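Local atomic coordinates of isochorismatase family protein family (Burkholderia thailandensis, PDB entry 3TXY), a protein that is of unknown function but belongs to the isochorismatase family, many of whose members are hydrolases, although this chain lacks the family's usual catalytic nucleophile. Residues 13-21 / 38-49; 58-67 / 82-91. All coordinates share one frame; numbering follows the deposited sequence.

Contact 1: residues 13-21 / 38-49; sequences TVALVAIDL and VVAKTAELANAF
One face of the Phe49 ring is covered by Leu16: its CB sits 3.8 Å from the ring centroid of Phe49 and only 5° off the ring normal, a CH-pi contact. At the ring's edge, in its plane, lie Val14 C and Leu45 O, while Val14 CG1 comes in obliquely, 3.7 Å from Phe49 CE2. The pair belongs to the first beta-alpha unit of the isochorismatase-type alpha/beta sandwich, in which helix segment 38-49 runs nearly antiparallel to strand 14-19, at 157°. With CG of Leu16 anti to the backbone N (chi1 -172°), its branch is carried over the helix, where CD2 rests 3.5 Å from Ala46 N and CD1 spreads toward Leu45 CB. Farther along, the small Ala18 meets Thr42, CB to CG2 3.7 Å. Past the strand end, Leu21 splits its two methyls, CD2 lying 3.6 Å from Val38 CG1 and CD1 meeting Thr42 tip to tip. Every touching residue is buried; strand 128-134 adjoins Leu16 and Ala18, and Thr132 is hydrogen-bonded to Thr42 OG1. That hydroxyl donates to Val38 O at 2.8 Å, and Thr42 N reaches the same oxygen from the opposite face of its carbonyl plane.

Contact 2: residues 58-67 / 82-91; sequences FVHTSYQPDG and PNLDPEWSAF
The loop that leaves the C-terminal end of strand 56-61 in this parallel alpha/beta sheet folds against residues 82-91, which carry a single loose helical turn near 86-89. His60 gives the first of two direct hydrogen bonds: its ND1 donates to Ser89 O at 2.8 Å, with the acceptor 18° out of the imidazole plane. The His60 ring swings between its own N and C (chi1 68°), which points ND1 at Ser89 O, and NE2 is bonded to Thr105, fixing the ring at both nitrogens. Phe91 CE2 lies over one face of the His60 imidazole, toward its rim, the ring planes inclined by 41°, and Phe91 CE1 comes within 3.6 Å of His60 CB. Gln64, bent at chi2, makes the second bond, NE2 to Leu84 O at 2.6 Å; the oxygen lies in the amide plane, yet the donor stands well above the carbonyl plane. A water joins the same NE2 to Asp85 O and Ser89 OG, and another links Ser62 OG with Ser89 OG. Asp85 OD1 caps Glu87 N after an Asx turn at Asn83, and Ser62 OG accepts from Gln64 N at 3.2 Å, an ST turn. Tyr63 packs CD1 on Pro82 CB at 3.7 Å and CE1 on Trp88 CH2 at 3.9 Å, its ring slid aside from the indole with little overlap. Leu84 CD2 covers the backbone at Gly67, 3.8 Å from Gly67 N. Such a loop, at the C-terminal end of a parallel alpha/beta sheet, is where active sites of these folds lie, here beside Asp20 and Lys106.

Contacts 1 and 2 follow one another along the chain and share one parallel sheet, in which strands 14-19 and 56-61 are neighbours; their centres are about 20 Å apart. Contact 1 packs a helix on the sheet, whereas contact 2 lies at the C-terminal ends of its strands. They meet at Asp20: its N lies 2.8 Å from Val59 O and its OD1 2.6 Å from Thr61 OG1, both probable hydrogen bonds. Asp20 OD2 pairs with Lys106, which also bonds Thr61 OG1. By position they appear to match two members of the family's Asp-Lys-Cys triad, but this chain has no cysteine, so the usual cysteine-dependent catalysis is not possible and any activity remains open.

Contact 1: residues 13-21 / 38-49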
ATOM      1  N   THR A  13       0.273 -10.963 -22.077  1.00 14.93           N
ATOM      2  CA  THR A  13       0.757  -9.602 -21.898  1.00 14.21           C
ATOM      3  C   THR A  13       1.230  -9.413 -20.456  1.00 13.32           C
ATOM      4  O   THR A  13       0.594  -8.714 -19.653  1.00 12.55           O
ATOM      5  CB  THR A  13      -0.384  -8.629 -22.262  1.00 14.31           C
ATOM      6  OG1 THR A  13      -1.629  -9.054 -21.653  1.00 14.48           O
ATOM      7  CG2 THR A  13      -0.557  -8.604 -23.764  1.00 14.80           C
ATOM      8  N   VAL A  14       2.337 -10.077 -20.137  1.00 12.79           N
ATOM      9  CA  VAL A  14       2.856 -10.142 -18.780  1.00 12.39           C
ATOM     10  C   VAL A  14       4.307  -9.652 -18.703  1.00 11.91           C
ATOM     11  O   VAL A  14       5.102  -9.926 -19.582  1.00 12.49           O
ATOM     12  CB  VAL A  14       2.751 -11.581 -18.195  1.00 12.38           C
ATOM     13  CG1 VAL A  14       3.647 -12.552 -18.955  1.00 12.79           C
ATOM     14  CG2 VAL A  14       3.069 -11.586 -16.700  1.00 11.91           C
ATOM     15  N   ALA A  15       4.609  -8.927 -17.631  1.00 11.47           N
ATOM     16  CA  ALA A  15       5.944  -8.453 -17.298  1.00 11.20           C
ATOM     17  C   ALA A  15       6.423  -8.981 -15.945  1.00 10.93           C
ATOM     18  O   ALA A  15       5.622  -9.226 -15.029  1.00 10.80           O
ATOM     19  CB  ALA A  15       5.967  -6.924 -17.296  1.00 11.26           C
ATOM     20  N   LEU A  16       7.741  -9.161 -15.846  1.00 10.80           N
ATOM     21  CA  LEU A  16       8.431  -9.486 -14.594  1.00 10.61           C
ATOM     22  C   LEU A  16       8.911  -8.170 -13.984  1.00 10.12           C
ATOM     23  O   LEU A  16       9.567  -7.385 -14.654  1.00 10.30           O
ATOM     24  CB  LEU A  16       9.643 -10.400 -14.844  1.00 10.93           C
ATOM     25  CG  LEU A  16      10.359 -10.973 -13.608  1.00 10.99           C
ATOM     26  CD1 LEU A  16       9.496 -11.958 -12.827  1.00 11.07           C
ATOM     27  CD2 LEU A  16      11.661 -11.662 -14.022  1.00 11.35           C
ATOM     28  N   VAL A  17       8.557  -7.924 -12.722  1.00  9.63           N
ATOM     29  CA  VAL A  17       8.956  -6.707 -12.012  1.00  9.25           C
ATOM     30  C   VAL A  17       9.647  -7.126 -10.715  1.00  9.07           C
ATOM     31  O   VAL A  17       9.038  -7.786  -9.878  1.00  8.84           O
ATOM     32  CB  VAL A  17       7.741  -5.818 -11.689  1.00  9.11           C
ATOM     33  CG1 VAL A  17       8.168  -4.573 -10.895  1.00  8.91           C
ATOM     34  CG2 VAL A  17       7.040  -5.425 -12.986  1.00  9.37           C
ATOM     35  N   ALA A  18      10.919  -6.767 -10.575  1.00  9.13           N
ATOM     36  CA  ALA A  18      11.762  -7.234  -9.476  1.00  9.22           C
ATOM     37  C   ALA A  18      12.171  -6.052  -8.616  1.00  9.22           C
ATOM     38  O   ALA A  18      12.763  -5.090  -9.127  1.00  9.49           O
ATOM     39  CB  ALA A  18      13.012  -7.909 -10.049  1.00  9.52           C
ATOM     40  N   ILE A  19      11.870  -6.114  -7.316  1.00  9.38           N
ATOM     41  CA  ILE A  19      12.034  -4.950  -6.430  1.00  9.28           C
ATOM     42  C   ILE A  19      13.304  -5.004  -5.591  1.00  9.51           C
ATOM     43  O   ILE A  19      13.486  -5.926  -4.806  1.00  9.49           O
ATOM     44  CB  ILE A  19      10.841  -4.815  -5.456  1.00  9.15           C
ATOM     45  CG1 ILE A  19       9.485  -4.786  -6.183  1.00  8.91           C
ATOM     46  CG2 ILE A  19      11.014  -3.565  -4.609  1.00  8.96           C
ATOM     47  CD1 ILE A  19       9.367  -3.705  -7.245  1.00  9.08           C
ATOM     48  N   ASP A  20      14.157  -3.985  -5.761  1.00  9.87           N
ATOM     49  CA  ASP A  20      15.261  -3.630  -4.846  1.00 10.20           C
ATOM     50  C   ASP A  20      16.322  -4.733  -4.704  1.00 10.56           C
ATOM     51  O   ASP A  20      16.912  -4.898  -3.638  1.00 11.00           O
ATOM     52  CB  ASP A  20      14.747  -3.216  -3.461  1.00 10.20           C
ATOM     53  CG  ASP A  20      14.118  -1.841  -3.456  1.00 10.14           C
ATOM     54  OD1 ASP A  20      14.403  -1.040  -4.371  1.00 10.53           O
ATOM     55  OD2 ASP A  20      13.332  -1.559  -2.537  1.00 10.40           O
ATOM     56  N   LEU A  21      16.601  -5.436  -5.793  1.00 10.56           N
ATOM     57  CA  LEU A  21      17.652  -6.458  -5.773  1.00 11.05           C
ATOM     58  C   LEU A  21      19.005  -5.790  -6.043  1.00 11.28           C
ATOM     59  O   LEU A  21      19.692  -6.034  -7.058  1.00 11.58           O
ATOM     60  CB  LEU A  21      17.308  -7.604  -6.710  1.00 11.17           C
ATOM     61  CG  LEU A  21      15.983  -8.313  -6.392  1.00 10.87           C
ATOM     62  CD1 LEU A  21      15.748  -9.450  -7.396  1.00 11.21           C
ATOM     63  CD2 LEU A  21      15.953  -8.862  -4.971  1.00 10.72           C
ATOM     64  N   VAL A  38      16.790 -15.031  -3.607  1.00 13.97           N
ATOM     65  CA  VAL A  38      15.799 -14.192  -4.278  1.00 13.27           C
ATOM     66  C   VAL A  38      16.369 -13.697  -5.600  1.00 13.15           C
ATOM     67  O   VAL A  38      15.690 -13.710  -6.618  1.00 13.14           O
ATOM     68  CB  VAL A  38      15.369 -12.993  -3.411  1.00 12.82           C
ATOM     69  CG1 VAL A  38      14.481 -12.060  -4.204  1.00 12.44           C
ATOM     70  CG2 VAL A  38      14.688 -13.479  -2.141  1.00 12.62           C
ATOM     71  N   VAL A  39      17.628 -13.275  -5.574  1.00 13.14           N
ATOM     72  CA  VAL A  39      18.339 -12.866  -6.786  1.00 13.34           C
ATOM     73  C   VAL A  39      18.388 -14.013  -7.797  1.00 13.58           C
ATOM     74  O   VAL A  39      18.050 -13.832  -8.960  1.00 13.14           O
ATOM     75  CB  VAL A  39      19.764 -12.347  -6.469  1.00 13.60           C
ATOM     76  CG1 VAL A  39      20.573 -12.145  -7.762  1.00 13.87           C
ATOM     77  CG2 VAL A  39      19.689 -11.044  -5.680  1.00 13.45           C
ATOM     78  N   ALA A  40      18.766 -15.205  -7.343  1.00 14.28           N
ATOM     79  CA  ALA A  40      18.912 -16.357  -8.257  1.00 14.95           C
ATOM     80  C   ALA A  40      17.588 -16.719  -8.907  1.00 15.20           C
ATOM     81  O   ALA A  40      17.507 -16.943 -10.113  1.00 15.26           O
ATOM     82  CB  ALA A  40      19.456 -17.562  -7.511  1.00 15.66           C
ATOM     83  N   LYS A  41      16.541 -16.774  -8.089  1.00 15.35           N
ATOM     84  CA  LYS A  41      15.212 -17.146  -8.574  1.00 15.78           C
ATOM     85  C   LYS A  41      14.715 -16.146  -9.592  1.00 14.97           C
ATOM     86  O   LYS A  41      14.090 -16.500 -10.601  1.00 14.78           O
ATOM     87  CB  LYS A  41      14.253 -17.138  -7.409  1.00 16.97           C
ATOM     88  CG  LYS A  41      13.100 -18.063  -7.570  1.00 18.37           C
ATOM     89  CD  LYS A  41      13.510 -19.439  -7.103  1.00 20.23           C
ATOM     90  CE  LYS A  41      13.572 -20.399  -8.247  1.00 21.24           C
ATOM     91  NZ  LYS A  41      13.875 -21.732  -7.654  1.00 22.93           N
ATOM     92  N   THR A  42      14.980 -14.873  -9.314  1.00 14.05           N
ATOM     93  CA  THR A  42      14.539 -13.792 -10.184  1.00 13.57           C
ATOM     94  C   THR A  42      15.248 -13.878 -11.543  1.00 13.83           C
ATOM     95  O   THR A  42      14.613 -13.726 -12.589  1.00 13.54           O
ATOM     96  CB  THR A  42      14.800 -12.423  -9.528  1.00 13.27           C
ATOM     97  OG1 THR A  42      13.989 -12.311  -8.338  1.00 12.83           O
ATOM     98  CG2 THR A  42      14.447 -11.297 -10.477  1.00 13.05           C
ATOM     99  N   ALA A  43      16.551 -14.137 -11.519  1.00 14.11           N
ATOM    100  CA  ALA A  43      17.306 -14.308 -12.756  1.00 14.64           C
ATOM    101  C   ALA A  43      16.742 -15.458 -13.606  1.00 15.14           C
ATOM    102  O   ALA A  43      16.574 -15.309 -14.814  1.00 15.20           O
ATOM    103  CB  ALA A  43      18.782 -14.525 -12.459  1.00 15.16           C
ATOM    104  N   GLU A  44      16.415 -16.576 -12.966  1.00 15.42           N
ATOM    105  CA  GLU A  44      15.837 -17.732 -13.659  1.00 16.39           C
ATOM    106  C   GLU A  44      14.530 -17.367 -14.322  1.00 15.63           C
ATOM    107  O   GLU A  44      14.275 -17.730 -15.466  1.00 15.46           O
ATOM    108  CB  GLU A  44      15.578 -18.897 -12.696  1.00 17.49           C
ATOM    109  CG  GLU A  44      16.808 -19.624 -12.171  1.00 18.97           C
ATOM    110  CD  GLU A  44      16.455 -20.569 -11.022  1.00 20.30           C
ATOM    111  OE1 GLU A  44      15.363 -21.189 -11.069  1.00 21.23           O
ATOM    112  OE2 GLU A  44      17.251 -20.665 -10.053  1.00 22.29           O
ATOM    113  N   LEU A  45      13.672 -16.667 -13.594  1.00 14.91           N
ATOM    114  CA  LEU A  45      12.430 -16.201 -14.196  1.00 14.72           C
ATOM    115  C   LEU A  45      12.672 -15.210 -15.348  1.00 14.42           C
ATOM    116  O   LEU A  45      11.998 -15.264 -16.376  1.00 14.79           O
ATOM    117  CB  LEU A  45      11.529 -15.563 -13.127  1.00 14.71           C
ATOM    118  CG  LEU A  45      10.788 -16.544 -12.226  1.00 14.99           C
ATOM    119  CD1 LEU A  45      10.163 -15.778 -11.070  1.00 14.70           C
ATOM    120  CD2 LEU A  45       9.712 -17.265 -13.033  1.00 15.79           C
ATOM    121  N   ALA A  46      13.616 -14.295 -15.148  1.00 14.10           N
ATOM    122  CA  ALA A  46      13.979 -13.298 -16.149  1.00 14.02           C
ATOM    123  C   ALA A  46      14.370 -13.998 -17.447  1.00 14.38           C
ATOM    124  O   ALA A  46      13.966 -13.591 -18.538  1.00 14.38           O
ATOM    125  CB  ALA A  46      15.132 -12.457 -15.640  1.00 13.56           C
ATOM    126  N   ASN A  47      15.127 -15.077 -17.327  1.00 14.84           N
ATOM    127  CA  ASN A  47      15.505 -15.857 -18.525  1.00 15.48           C
ATOM    128  C   ASN A  47      14.265 -16.385 -19.264  1.00 15.69           C
ATOM    129  O   ASN A  47      14.177 -16.297 -20.485  1.00 16.14           O
ATOM    130  CB  ASN A  47      16.432 -17.008 -18.156  1.00 15.94           C
ATOM    131  CG  ASN A  47      17.798 -16.534 -17.702  1.00 16.06           C
ATOM    132  OD1 ASN A  47      18.183 -15.379 -17.921  1.00 15.97           O
ATOM    133  ND2 ASN A  47      18.530 -17.415 -17.036  1.00 16.20           N
ATOM    134  N   ALA A  48      13.298 -16.884 -18.498  1.00 15.35           N
ATOM    135  CA  ALA A  48      12.041 -17.393 -19.058  1.00 15.71           C
ATOM    136  C   ALA A  48      11.217 -16.289 -19.739  1.00 15.59           C
ATOM    137  O   ALA A  48      10.631 -16.515 -20.812  1.00 15.81           O
ATOM    138  CB  ALA A  48      11.238 -18.081 -17.971  1.00 15.08           C
ATOM    139  N   PHE A  49      11.185 -15.101 -19.128  1.00 15.12           N
ATOM    140  CA  PHE A  49      10.546 -13.933 -19.733  1.00 15.22           C
ATOM    141  C   PHE A  49      11.238 -13.462 -21.016  1.00 15.81           C
ATOM    142  O   PHE A  49      10.581 -13.313 -22.055  1.00 16.29           O
ATOM    143  CB  PHE A  49      10.430 -12.793 -18.710  1.00 14.72           C
ATOM    144  CG  PHE A  49       9.205 -12.906 -17.837  1.00 14.23           C
ATOM    145  CD1 PHE A  49       9.131 -13.875 -16.838  1.00 14.45           C
ATOM    146  CD2 PHE A  49       8.100 -12.079 -18.041  1.00 14.09           C
ATOM    147  CE1 PHE A  49       7.990 -13.992 -16.035  1.00 14.12           C
ATOM    148  CE2 PHE A  49       6.959 -12.213 -17.268  1.00 13.78           C
ATOM    149  CZ  PHE A  49       6.904 -13.151 -16.256  1.00 13.80           C
TER

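Contact 2: residues 58-67 / 82-91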
ATOM      1  N   PHE A  58      13.546  -4.120 -13.770  1.00 11.70           N
ATOM      2  CA  PHE A  58      14.300  -4.139 -12.542  1.00 11.46           C
ATOM      3  C   PHE A  58      14.237  -2.798 -11.855  1.00 11.26           C
ATOM      4  O   PHE A  58      14.641  -1.767 -12.424  1.00 11.08           O
ATOM      5  CB  PHE A  58      15.756  -4.488 -12.800  1.00 11.83           C
ATOM      6  CG  PHE A  58      15.971  -5.888 -13.308  1.00 12.16           C
ATOM      7  CD1 PHE A  58      15.786  -6.978 -12.471  1.00 12.37           C
ATOM      8  CD2 PHE A  58      16.379  -6.115 -14.610  1.00 12.71           C
ATOM      9  CE1 PHE A  58      16.007  -8.274 -12.929  1.00 12.56           C
ATOM     10  CE2 PHE A  58      16.604  -7.395 -15.064  1.00 13.08           C
ATOM     11  CZ  PHE A  58      16.402  -8.483 -14.224  1.00 12.88           C
ATOM     12  N   VAL A  59      13.765  -2.838 -10.609  1.00 10.89           N
ATOM     13  CA  VAL A  59      13.548  -1.650  -9.810  1.00 10.68           C
ATOM     14  C   VAL A  59      14.634  -1.536  -8.731  1.00 10.91           C
ATOM     15  O   VAL A  59      14.929  -2.499  -8.022  1.00 11.26           O
ATOM     16  CB  VAL A  59      12.161  -1.702  -9.132  1.00 10.27           C
ATOM     17  CG1 VAL A  59      11.941  -0.504  -8.211  1.00 10.36           C
ATOM     18  CG2 VAL A  59      11.046  -1.803 -10.168  1.00 10.22           C
ATOM     19  N   HIS A  60      15.198  -0.354  -8.572  1.00 11.17           N
ATOM     20  CA  HIS A  60      16.104  -0.111  -7.464  1.00 11.41           C
ATOM     21  C   HIS A  60      15.775   1.210  -6.846  1.00 11.49           C
ATOM     22  O   HIS A  60      15.118   2.043  -7.464  1.00 11.20           O
ATOM     23  CB  HIS A  60      17.582  -0.205  -7.886  1.00 12.04           C
ATOM     24  CG  HIS A  60      18.024   0.880  -8.813  1.00 12.59           C
ATOM     25  ND1 HIS A  60      19.224   1.479  -8.692  1.00 13.64           N
ATOM     26  CD2 HIS A  60      17.400   1.472  -9.902  1.00 12.79           C
ATOM     27  CE1 HIS A  60      19.355   2.415  -9.647  1.00 13.81           C
ATOM     28  NE2 HIS A  60      18.251   2.412 -10.387  1.00 13.54           N
ATOM     29  N   THR A  61      16.211   1.370  -5.604  1.00 11.47           N
ATOM     30  CA  THR A  61      16.010   2.576  -4.823  1.00 11.66           C
ATOM     31  C   THR A  61      17.306   3.361  -4.775  1.00 12.11           C
ATOM     32  O   THR A  61      18.382   2.812  -4.504  1.00 12.28           O
ATOM     33  CB  THR A  61      15.598   2.223  -3.392  1.00 11.81           C
ATOM     34  OG1 THR A  61      14.435   1.399  -3.442  1.00 11.75           O
ATOM     35  CG2 THR A  61      15.329   3.472  -2.547  1.00 11.88           C
ATOM     36  N   SER A  62      17.202   4.655  -5.025  1.00 12.44           N
ATOM     37  CA  SER A  62      18.335   5.542  -4.931  1.00 13.05           C
ATOM     38  C   SER A  62      17.900   6.869  -4.327  1.00 13.24           C
ATOM     39  O   SER A  62      16.800   7.309  -4.561  1.00 12.81           O
ATOM     40  CB  SER A  62      18.920   5.824  -6.303  1.00 13.36           C
ATOM     41  OG  SER A  62      20.048   6.672  -6.196  1.00 13.97           O
ATOM     42  N   TYR A  63      18.802   7.491  -3.580  1.00 14.14           N
ATOM     43  CA  TYR A  63      18.604   8.842  -3.074  1.00 14.80           C
ATOM     44  C   TYR A  63      19.686   9.810  -3.579  1.00 15.88           C
ATOM     45  O   TYR A  63      19.830  10.924  -3.052  1.00 16.02           O
ATOM     46  CB  TYR A  63      18.590   8.825  -1.560  1.00 15.02           C
ATOM     47  CG  TYR A  63      17.574   7.868  -1.002  1.00 14.63           C
ATOM     48  CD1 TYR A  63      17.978   6.737  -0.316  1.00 14.83           C
ATOM     49  CD2 TYR A  63      16.211   8.089  -1.167  1.00 14.39           C
ATOM     50  CE1 TYR A  63      17.070   5.856   0.216  1.00 14.68           C
ATOM     51  CE2 TYR A  63      15.291   7.201  -0.637  1.00 14.33           C
ATOM     52  CZ  TYR A  63      15.738   6.089   0.047  1.00 14.74           C
ATOM     53  OH  TYR A  63      14.867   5.174   0.586  1.00 15.79           O
ATOM     54  N   GLN A  64      20.416   9.380  -4.611  1.00 16.66           N
ATOM     55  CA  GLN A  64      21.402  10.214  -5.307  1.00 18.11           C
ATOM     56  C   GLN A  64      20.734  11.476  -5.850  1.00 18.76           C
ATOM     57  O   GLN A  64      19.555  11.455  -6.179  1.00 18.08           O
ATOM     58  CB  GLN A  64      22.058   9.411  -6.447  1.00 18.77           C
ATOM     59  CG  GLN A  64      22.883   8.220  -5.967  1.00 19.07           C
ATOM     60  CD  GLN A  64      24.066   8.657  -5.118  1.00 20.56           C
ATOM     61  OE1 GLN A  64      24.520   9.798  -5.226  1.00 20.69           O
ATOM     62  NE2 GLN A  64      24.565   7.763  -4.268  1.00 21.08           N
ATOM     63  N   PRO A  65      21.472  12.594  -5.938  1.00 20.06           N
ATOM     64  CA  PRO A  65      22.880  12.785  -5.631  1.00 21.29           C
ATOM     65  C   PRO A  65      23.141  13.251  -4.204  1.00 21.72           C
ATOM     66  O   PRO A  65      24.272  13.131  -3.739  1.00 23.13           O
ATOM     67  CB  PRO A  65      23.289  13.886  -6.617  1.00 21.78           C
ATOM     68  CG  PRO A  65      22.055  14.721  -6.768  1.00 21.25           C
ATOM     69  CD  PRO A  65      20.878  13.811  -6.523  1.00 20.71           C
ATOM     70  N   ASP A  66      22.109  13.744  -3.517  1.00 21.56           N
ATOM     71  CA  ASP A  66      22.283  14.483  -2.267  1.00 22.36           C
ATOM     72  C   ASP A  66      21.429  14.002  -1.079  1.00 20.58           C
ATOM     73  O   ASP A  66      21.448  14.624  -0.023  1.00 20.43           O
ATOM     74  CB  ASP A  66      22.033  15.990  -2.521  1.00 23.90           C
ATOM     75  CG  ASP A  66      20.613  16.307  -3.006  1.00 24.45           C
ATOM     76  OD1 ASP A  66      19.754  15.411  -3.178  1.00 24.65           O
ATOM     77  OD2 ASP A  66      20.336  17.510  -3.220  1.00 27.00           O
ATOM     78  N   GLY A  67      20.681  12.909  -1.235  1.00 18.62           N
ATOM     79  CA  GLY A  67      19.778  12.463  -0.176  1.00 17.58           C
ATOM     80  C   GLY A  67      18.533  13.304   0.104  1.00 16.63           C
ATOM     81  O   GLY A  67      17.713  12.909   0.929  1.00 15.79           O
ATOM     82  N   PRO A  82      19.793   8.219   4.527  1.00 27.13           N
ATOM     83  CA  PRO A  82      19.976   7.713   3.166  1.00 25.54           C
ATOM     84  C   PRO A  82      21.426   7.313   2.894  1.00 25.12           C
ATOM     85  O   PRO A  82      22.334   8.087   3.177  1.00 25.16           O
ATOM     86  CB  PRO A  82      19.577   8.910   2.284  1.00 25.64           C
ATOM     87  CG  PRO A  82      18.904   9.878   3.192  1.00 26.16           C
ATOM     88  CD  PRO A  82      19.483   9.656   4.544  1.00 27.17           C
ATOM     89  N   ASN A  83      21.641   6.110   2.360  1.00 24.66           N
ATOM     90  CA  ASN A  83      22.987   5.684   1.964  1.00 24.17           C
ATOM     91  C   ASN A  83      23.323   6.214   0.573  1.00 23.83           C
ATOM     92  O   ASN A  83      22.690   5.833  -0.411  1.00 22.61           O
ATOM     93  CB  ASN A  83      23.132   4.158   1.992  1.00 24.08           C
ATOM     94  CG  ASN A  83      24.590   3.701   1.900  1.00 24.41           C
ATOM     95  OD1 ASN A  83      25.412   4.334   1.246  1.00 24.10           O
ATOM     96  ND2 ASN A  83      24.910   2.600   2.566  1.00 24.42           N
ATOM     97  N   LEU A  84      24.326   7.094   0.502  1.00 23.87           N
ATOM     98  CA  LEU A  84      24.694   7.757  -0.756  1.00 24.20           C
ATOM     99  C   LEU A  84      25.899   7.103  -1.456  1.00 23.94           C
ATOM    100  O   LEU A  84      26.399   7.618  -2.443  1.00 25.02           O
ATOM    101  CB  LEU A  84      24.923   9.260  -0.516  1.00 25.14           C
ATOM    102  CG  LEU A  84      23.642  10.107  -0.426  1.00 25.16           C
ATOM    103  CD1 LEU A  84      22.576   9.421   0.410  1.00 25.58           C
ATOM    104  CD2 LEU A  84      23.911  11.522   0.103  1.00 25.51           C
ATOM    105  N   ASP A  85      26.338   5.955  -0.960  1.00 23.53           N
ATOM    106  CA  ASP A  85      27.326   5.135  -1.660  1.00 23.34           C
ATOM    107  C   ASP A  85      26.706   4.648  -2.973  1.00 22.25           C
ATOM    108  O   ASP A  85      25.667   3.988  -2.950  1.00 19.88           O
ATOM    109  CB  ASP A  85      27.690   3.935  -0.786  1.00 24.16           C
ATOM    110  CG  ASP A  85      28.844   3.112  -1.333  1.00 25.28           C
ATOM    111  OD1 ASP A  85      29.158   3.160  -2.545  1.00 25.95           O
ATOM    112  OD2 ASP A  85      29.441   2.388  -0.514  1.00 26.45           O
ATOM    113  N   PRO A  86      27.339   4.952  -4.120  1.00 21.95           N
ATOM    114  CA  PRO A  86      26.761   4.443  -5.368  1.00 21.64           C
ATOM    115  C   PRO A  86      26.605   2.912  -5.401  1.00 21.17           C
ATOM    116  O   PRO A  86      25.708   2.406  -6.060  1.00 19.85           O
ATOM    117  CB  PRO A  86      27.755   4.921  -6.440  1.00 22.17           C
ATOM    118  CG  PRO A  86      28.420   6.105  -5.817  1.00 22.80           C
ATOM    119  CD  PRO A  86      28.562   5.740  -4.371  1.00 22.56           C
ATOM    120  N   GLU A  87      27.455   2.184  -4.677  1.00 21.75           N
ATOM    121  CA  GLU A  87      27.329   0.726  -4.639  1.00 21.97           C
ATOM    122  C   GLU A  87      26.067   0.240  -3.923  1.00 19.73           C
ATOM    123  O   GLU A  87      25.554  -0.828  -4.243  1.00 19.23           O
ATOM    124  CB  GLU A  87      28.584   0.074  -4.033  1.00 24.46           C
ATOM    125  CG  GLU A  87      29.783   0.083  -4.975  1.00 27.26           C
ATOM    126  CD  GLU A  87      29.447  -0.445  -6.368  1.00 29.48           C
ATOM    127  OE1 GLU A  87      29.044  -1.620  -6.474  1.00 32.31           O
ATOM    128  OE2 GLU A  87      29.570   0.319  -7.358  1.00 32.63           O
ATOM    129  N   TRP A  88      25.547   1.041  -2.994  1.00 18.17           N
ATOM    130  CA  TRP A  88      24.357   0.668  -2.263  1.00 17.06           C
ATOM    131  C   TRP A  88      23.162   0.434  -3.182  1.00 15.86           C
ATOM    132  O   TRP A  88      22.372  -0.488  -2.953  1.00 15.01           O
ATOM    133  CB  TRP A  88      24.059   1.717  -1.191  1.00 16.91           C
ATOM    134  CG  TRP A  88      22.838   1.369  -0.386  1.00 16.55           C
ATOM    135  CD1 TRP A  88      22.750   0.537   0.726  1.00 16.50           C
ATOM    136  CD2 TRP A  88      21.471   1.865  -0.597  1.00 15.79           C
ATOM    137  NE1 TRP A  88      21.454   0.459   1.174  1.00 16.11           N
ATOM    138  CE2 TRP A  88      20.641   1.231   0.430  1.00 15.76           C
ATOM    139  CE3 TRP A  88      20.876   2.736  -1.506  1.00 15.50           C
ATOM    140  CZ2 TRP A  88      19.275   1.491   0.534  1.00 15.47           C
ATOM    141  CZ3 TRP A  88      19.502   2.966  -1.418  1.00 14.92           C
ATOM    142  CH2 TRP A  88      18.719   2.362  -0.418  1.00 15.24           C
ATOM    143  N   SER A  89      23.047   1.240  -4.237  1.00 15.26           N
ATOM    144  CA  SER A  89      21.906   1.154  -5.175  1.00 14.85           C
ATOM    145  C   SER A  89      22.204   0.407  -6.488  1.00 14.49           C
ATOM    146  O   SER A  89      21.279   0.236  -7.318  1.00 13.87           O
ATOM    147  CB  SER A  89      21.380   2.557  -5.502  1.00 14.87           C
ATOM    148  OG  SER A  89      22.384   3.379  -6.072  1.00 15.82           O
ATOM    149  N   ALA A  90      23.452  -0.043  -6.675  1.00 14.48           N
ATOM    150  CA  ALA A  90      23.836  -0.853  -7.845  1.00 14.46           C
ATOM    151  C   ALA A  90      23.175  -2.234  -7.775  1.00 14.07           C
ATOM    152  O   ALA A  90      23.072  -2.816  -6.705  1.00 13.73           O
ATOM    153  CB  ALA A  90      25.366  -1.013  -7.931  1.00 14.93           C
ATOM    154  N   PHE A  91      22.755  -2.773  -8.918  1.00 14.18           N
ATOM    155  CA  PHE A  91      22.132  -4.101  -8.930  1.00 14.14           C
ATOM    156  C   PHE A  91      23.136  -5.183  -8.548  1.00 14.74           C
ATOM    157  O   PHE A  91      24.337  -5.090  -8.861  1.00 15.34           O
ATOM    158  CB  PHE A  91      21.506  -4.408 -10.294  1.00 13.91           C
ATOM    159  CG  PHE A  91      20.303  -3.577 -10.593  1.00 13.63           C
ATOM    160  CD1 PHE A  91      19.122  -3.792  -9.904  1.00 13.12           C
ATOM    161  CD2 PHE A  91      20.346  -2.570 -11.548  1.00 13.72           C
ATOM    162  CE1 PHE A  91      18.002  -3.010 -10.160  1.00 12.81           C
ATOM    163  CE2 PHE A  91      19.220  -1.801 -11.827  1.00 13.52           C
ATOM    164  CZ  PHE A  91      18.053  -2.021 -11.122  1.00 12.98           C
TER
HETATM  165  O   HOH W   1      21.694   4.944  -8.347  1.00 31.99           O
HETATM  166  O   HOH W   2      21.219   6.259  -2.770  1.00 12.95           O
HETATM  167  O   HOH W   3      23.367   4.912  -4.085  1.00 13.60           O